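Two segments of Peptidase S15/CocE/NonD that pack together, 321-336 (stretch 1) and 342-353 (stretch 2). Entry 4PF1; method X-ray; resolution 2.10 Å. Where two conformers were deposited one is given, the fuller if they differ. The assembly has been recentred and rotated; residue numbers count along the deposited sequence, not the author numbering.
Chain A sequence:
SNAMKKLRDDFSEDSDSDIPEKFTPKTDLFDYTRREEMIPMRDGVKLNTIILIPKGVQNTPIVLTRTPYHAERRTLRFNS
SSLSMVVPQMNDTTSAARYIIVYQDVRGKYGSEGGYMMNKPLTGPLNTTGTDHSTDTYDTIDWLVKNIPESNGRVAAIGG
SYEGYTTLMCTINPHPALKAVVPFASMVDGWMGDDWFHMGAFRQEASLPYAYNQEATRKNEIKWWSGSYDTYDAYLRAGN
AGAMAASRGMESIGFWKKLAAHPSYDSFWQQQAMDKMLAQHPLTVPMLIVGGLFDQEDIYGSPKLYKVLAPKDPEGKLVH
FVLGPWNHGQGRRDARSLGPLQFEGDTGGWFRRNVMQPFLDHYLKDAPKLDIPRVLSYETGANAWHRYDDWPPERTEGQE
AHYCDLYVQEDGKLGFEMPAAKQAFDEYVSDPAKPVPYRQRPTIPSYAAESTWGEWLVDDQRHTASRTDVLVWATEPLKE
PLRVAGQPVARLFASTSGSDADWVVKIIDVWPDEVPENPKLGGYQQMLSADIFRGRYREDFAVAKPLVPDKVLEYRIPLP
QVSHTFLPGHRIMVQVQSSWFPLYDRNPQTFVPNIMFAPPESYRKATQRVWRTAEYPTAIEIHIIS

Stretch 1 321-336: FVLGPWNHGQGRRDAR
Stretch 2, residues 342-353: QFEGDTGGWFRR

Stretch 1 opens in a β-strand already under way at Phe 321 and continues as an irregular loop to Arg 336; stretch 2 is a short loop leading into a helix that begins at Thr 347 and runs beyond Arg 353. The closest CA pairs lie where the end of the stretch 1 loop meets the start of the stretch 2 helix: the CA atoms of Ala 335 and Gly 348 lie 4.9 Å apart, those of Arg 336 and Asp 346 4.4 Å. Together the stretches bury 748 Å², and Arg 336, Phe 343 and Phe 351 contribute the most.

Arg 336 (phi/psi -84/-31, chi1 m, chi2 and chi3 t) lays its long aliphatic chain along the turn before the helix, with CG 3.9 Å from Asp 346 CB, which also lies over one face of its guanidinium. Arg 336 NH2 and Asp 346 OD2 are 4.4 Å apart, an attraction of charges without a directed N-H. The backbone adds directed contacts: Phe 343 N donates to Arg 336 O at 2.8 Å, and Arg 336 CA-H points at Gly 345 O, CA to O 3.4 Å.

Phe 343 (chi1 m, -47°) points toward stretch 1 and offers a flat apolar face to Pro 325, whose CB sits 3.8 Å from the ring centroid, almost on its normal. The compact proline ring suits this CH-pi contact.

Phe 351 (chi1 t, 158°), one helical turn after Thr 347, reaches the strand and the indole; its apolar ring suits this buried place beside Val 322 and Trp 326. Its CE1 lies 3.7 Å from Val 322 CG2, while its CB is 3.8 Å from Trp 326 CH2. The Phe 351 ring and the six-membered ring of Trp 326 (chi1 m, chi2 -47°) have centroids 5.7 Å apart and planes at 55°, an oblique pairing.

Polar groups fix the helix start. Asp 346 (chi1 t) is the N-cap: its OD1 accepts from Gly 349 N at 3.0 Å and from Ala 335 N at 2.8 Å, so one carboxylate oxygen joins helix and loop. Thr 347 (chi1 p) uses its hydroxyl twice: OG1 accepts from Trp 326 NE1 at 2.9 Å and donates to Ala 335 O at 2.8 Å. Thr 347 N also donates to Ala 335 O, at 3.3 Å.

Gly 348 allows the close approach: an ideal CB would lie 2.1 Å from Arg 333 O, whereas its CA makes a 3.4 Å CA-H...O contact with that oxygen. A turn later, Arg 352 (m, t, m) gathers the loop carbonyls, its NH1 donating to Gly 331 O and Arg 333 O, both at 3.0 Å.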

# COMPACT_ATOMS: atom_id res chain seq x y z
N PHE A 321 2.15 8.26 38.15
CA PHE A 321 1.21 7.78 37.14
C PHE A 321 1.46 8.48 35.80
O PHE A 321 1.48 9.71 35.73
CB PHE A 321 -0.24 7.98 37.61
CG PHE A 321 -1.34 7.62 36.64
CD1 PHE A 321 -1.31 6.42 35.94
CD2 PHE A 321 -2.45 8.44 36.48
CE1 PHE A 321 -2.33 6.08 35.05
CE2 PHE A 321 -3.48 8.10 35.60
CZ PHE A 321 -3.41 6.92 34.89
N VAL A 322 1.67 7.68 34.75
CA VAL A 322 1.89 8.16 33.38
C VAL A 322 0.73 7.67 32.51
O VAL A 322 0.47 6.47 32.47
CB VAL A 322 3.27 7.75 32.81
CG1 VAL A 322 3.47 8.30 31.39
CG2 VAL A 322 4.41 8.20 33.71
N LEU A 323 0.02 8.61 31.86
CA LEU A 323 -1.10 8.30 30.98
C LEU A 323 -0.83 8.86 29.58
O LEU A 323 -0.91 10.07 29.37
CB LEU A 323 -2.41 8.87 31.59
CG LEU A 323 -3.75 8.48 30.95
CD1 LEU A 323 -3.95 6.96 30.93
CD2 LEU A 323 -4.89 9.12 31.70
N GLY A 324 -0.43 7.97 28.68
CA GLY A 324 -0.08 8.34 27.30
C GLY A 324 -1.17 8.08 26.28
O GLY A 324 -2.16 7.42 26.58
N PRO A 325 -1.00 8.59 25.03
CA PRO A 325 -2.03 8.37 23.99
C PRO A 325 -1.81 7.02 23.32
O PRO A 325 -1.55 6.93 22.11
CB PRO A 325 -1.77 9.53 23.02
CG PRO A 325 -0.28 9.74 23.09
CD PRO A 325 0.15 9.36 24.49
N TRP A 326 -1.86 5.97 24.12
CA TRP A 326 -1.46 4.66 23.68
C TRP A 326 -2.54 3.62 23.71
O TRP A 326 -3.40 3.64 24.59
CB TRP A 326 -0.29 4.18 24.57
CG TRP A 326 0.88 5.12 24.62
CD1 TRP A 326 1.49 5.72 23.56
CD2 TRP A 326 1.63 5.49 25.78
NE1 TRP A 326 2.56 6.46 23.99
CE2 TRP A 326 2.68 6.34 25.35
CE3 TRP A 326 1.54 5.18 27.15
CZ2 TRP A 326 3.59 6.92 26.24
CZ3 TRP A 326 2.43 5.76 28.03
CH2 TRP A 326 3.46 6.61 27.58
N ASN A 327 -2.43 2.66 22.79
CA ASN A 327 -3.24 1.47 22.82
C ASN A 327 -2.56 0.49 23.81
O ASN A 327 -1.63 0.90 24.51
CB ASN A 327 -3.42 0.87 21.41
CG ASN A 327 -2.18 0.33 20.73
OD1 ASN A 327 -1.13 0.12 21.34
ND2 ASN A 327 -2.30 0.01 19.46
N HIS A 328 -2.97 -0.77 23.84
CA HIS A 328 -2.43 -1.75 24.78
C HIS A 328 -0.87 -1.90 24.78
O HIS A 328 -0.28 -1.99 25.85
CB HIS A 328 -3.09 -3.11 24.59
CG HIS A 328 -2.75 -4.08 25.67
ND1 HIS A 328 -2.88 -3.73 27.00
CD2 HIS A 328 -2.25 -5.33 25.58
CE1 HIS A 328 -2.46 -4.79 27.68
NE2 HIS A 328 -2.09 -5.78 26.87
N GLY A 329 -0.24 -1.94 23.60
CA GLY A 329 1.21 -2.16 23.53
C GLY A 329 2.10 -0.99 23.19
O GLY A 329 3.33 -1.13 23.23
N GLN A 330 1.52 0.19 22.88
CA GLN A 330 2.26 1.38 22.43
C GLN A 330 3.17 2.04 23.49
O GLN A 330 4.13 2.73 23.11
CB GLN A 330 1.31 2.41 21.84
CG GLN A 330 1.12 2.22 20.35
CD GLN A 330 0.17 3.21 19.74
OE1 GLN A 330 -0.82 3.63 20.35
NE2 GLN A 330 0.42 3.56 18.49
N GLY A 331 2.88 1.84 24.77
CA GLY A 331 3.73 2.36 25.84
C GLY A 331 5.07 1.63 25.89
O GLY A 331 6.06 2.17 26.37
N ARG A 332 5.09 0.39 25.33
CA ARG A 332 6.26 -0.50 25.31
C ARG A 332 6.95 -0.54 23.92
O ARG A 332 7.88 -1.33 23.72
CB ARG A 332 5.84 -1.91 25.74
CG ARG A 332 5.43 -2.01 27.20
CD ARG A 332 4.73 -3.31 27.49
NE ARG A 332 3.30 -3.25 27.16
CZ ARG A 332 2.53 -4.31 26.96
NH1 ARG A 332 3.05 -5.54 27.03
NH2 ARG A 332 1.25 -4.17 26.68
N ARG A 333 6.50 0.31 22.98
CA ARG A 333 7.09 0.38 21.64
C ARG A 333 6.98 1.81 21.09
O ARG A 333 6.86 2.76 21.87
CB ARG A 333 6.45 -0.66 20.68
CG ARG A 333 4.94 -0.46 20.40
CD ARG A 333 4.47 -1.36 19.27
NE ARG A 333 3.03 -1.23 19.01
CZ ARG A 333 2.50 -0.37 18.14
NH1 ARG A 333 3.28 0.45 17.45
NH2 ARG A 333 1.19 -0.32 17.96
N ASP A 334 7.06 1.97 19.75
CA ASP A 334 6.90 3.25 19.07
C ASP A 334 5.42 3.67 19.09
O ASP A 334 4.54 2.81 18.97
CB ASP A 334 7.40 3.16 17.62
CG ASP A 334 6.68 2.11 16.80
OD1 ASP A 334 6.76 0.91 17.16
OD2 ASP A 334 5.98 2.49 15.83
N ALA A 335 5.15 4.97 19.25
CA ALA A 335 3.78 5.47 19.26
C ALA A 335 3.71 6.89 18.67
O ALA A 335 3.46 7.86 19.40
CB ALA A 335 3.21 5.44 20.66
N ARG A 336 3.93 7.00 17.35
CA ARG A 336 3.85 8.27 16.62
C ARG A 336 2.41 8.57 16.23
O ARG A 336 2.03 9.73 16.12
CB ARG A 336 4.73 8.24 15.36
CG ARG A 336 6.21 8.32 15.63
CD ARG A 336 7.02 8.16 14.36
NE ARG A 336 8.45 8.06 14.63
CZ ARG A 336 9.10 6.92 14.85
NH1 ARG A 336 8.44 5.76 14.83
NH2 ARG A 336 10.40 6.92 15.10
N GLN A 342 -2.58 11.36 14.71
CA GLN A 342 -1.13 11.58 14.66
C GLN A 342 -0.68 12.38 15.87
O GLN A 342 -1.23 13.45 16.16
CB GLN A 342 -0.73 12.28 13.35
CG GLN A 342 -0.89 11.38 12.13
CD GLN A 342 -0.67 12.12 10.84
OE1 GLN A 342 -1.43 13.03 10.48
NE2 GLN A 342 0.34 11.72 10.10
N PHE A 343 0.31 11.84 16.61
CA PHE A 343 0.82 12.46 17.83
C PHE A 343 2.16 13.17 17.55
O PHE A 343 2.76 12.95 16.49
CB PHE A 343 0.95 11.40 18.95
CG PHE A 343 -0.28 10.53 19.11
CD1 PHE A 343 -1.54 11.09 19.29
CD2 PHE A 343 -0.17 9.14 19.07
CE1 PHE A 343 -2.68 10.28 19.41
CE2 PHE A 343 -1.31 8.33 19.19
CZ PHE A 343 -2.55 8.91 19.37
N GLU A 344 2.59 14.05 18.46
CA GLU A 344 3.81 14.83 18.27
C GLU A 344 5.05 13.99 18.58
O GLU A 344 5.56 14.00 19.71
CB GLU A 344 3.78 16.13 19.09
CG GLU A 344 2.98 17.24 18.42
CD GLU A 344 3.63 17.84 17.19
OE1 GLU A 344 4.54 18.68 17.35
OE2 GLU A 344 3.22 17.47 16.07
N GLY A 345 5.52 13.27 17.56
CA GLY A 345 6.70 12.41 17.65
C GLY A 345 6.42 11.06 18.27
O GLY A 345 5.26 10.74 18.57
N ASP A 346 7.47 10.26 18.47
CA ASP A 346 7.36 8.95 19.10
C ASP A 346 7.19 9.12 20.61
O ASP A 346 8.18 9.16 21.35
CB ASP A 346 8.58 8.05 18.74
CG ASP A 346 8.58 6.68 19.40
OD1 ASP A 346 7.55 6.30 19.98
OD2 ASP A 346 9.63 6.01 19.35
N THR A 347 5.93 9.23 21.07
CA THR A 347 5.56 9.43 22.48
C THR A 347 5.99 8.23 23.36
O THR A 347 6.29 8.42 24.53
CB THR A 347 4.05 9.68 22.61
OG1 THR A 347 3.34 8.54 22.14
CG2 THR A 347 3.60 10.92 21.85
N GLY A 348 5.98 7.03 22.77
CA GLY A 348 6.38 5.79 23.44
C GLY A 348 7.86 5.79 23.76
O GLY A 348 8.25 5.68 24.93
N GLY A 349 8.67 5.99 22.72
CA GLY A 349 10.12 6.11 22.83
C GLY A 349 10.55 7.30 23.67
O GLY A 349 11.54 7.21 24.41
N TRP A 350 9.79 8.43 23.60
CA TRP A 350 10.07 9.63 24.40
C TRP A 350 9.91 9.33 25.89
O TRP A 350 10.73 9.78 26.69
CB TRP A 350 9.16 10.81 23.99
CG TRP A 350 9.37 12.05 24.82
CD1 TRP A 350 10.30 13.03 24.61
CD2 TRP A 350 8.71 12.39 26.05
NE1 TRP A 350 10.25 13.96 25.62
CE2 TRP A 350 9.28 13.59 26.52
CE3 TRP A 350 7.67 11.79 26.80
CZ2 TRP A 350 8.85 14.21 27.70
CZ3 TRP A 350 7.26 12.40 27.97
CH2 TRP A 350 7.84 13.60 28.41
N PHE A 351 8.83 8.61 26.26
CA PHE A 351 8.56 8.26 27.65
C PHE A 351 9.66 7.36 28.22
O PHE A 351 10.13 7.60 29.34
CB PHE A 351 7.17 7.60 27.82
CG PHE A 351 7.06 6.77 29.08
CD1 PHE A 351 6.99 7.38 30.33
CD2 PHE A 351 7.13 5.38 29.03
CE1 PHE A 351 6.96 6.62 31.50
CE2 PHE A 351 7.10 4.62 30.20
CZ PHE A 351 7.01 5.25 31.43
N ARG A 352 10.03 6.29 27.49
CA ARG A 352 11.03 5.33 27.98
C ARG A 352 12.41 5.95 28.15
O ARG A 352 13.05 5.72 29.17
CB ARG A 352 11.10 4.09 27.07
CG ARG A 352 9.89 3.17 27.25
CD ARG A 352 10.06 1.80 26.59
NE ARG A 352 10.47 1.88 25.18
CZ ARG A 352 9.65 2.16 24.17
NH1 ARG A 352 8.37 2.41 24.40
NH2 ARG A 352 10.11 2.21 22.93
N ARG A 353 12.86 6.77 27.18
CA ARG A 353 14.18 7.40 27.24
C ARG A 353 14.26 8.53 28.28
O ARG A 353 15.25 8.62 29.00
CB ARG A 353 14.60 7.95 25.86
CG ARG A 353 14.82 6.89 24.78
CD ARG A 353 15.41 7.47 23.50
NE ARG A 353 14.70 8.68 23.07
CZ ARG A 353 13.69 8.70 22.21
NH1 ARG A 353 13.26 7.57 21.66
NH2 ARG A 353 13.10 9.85 21.90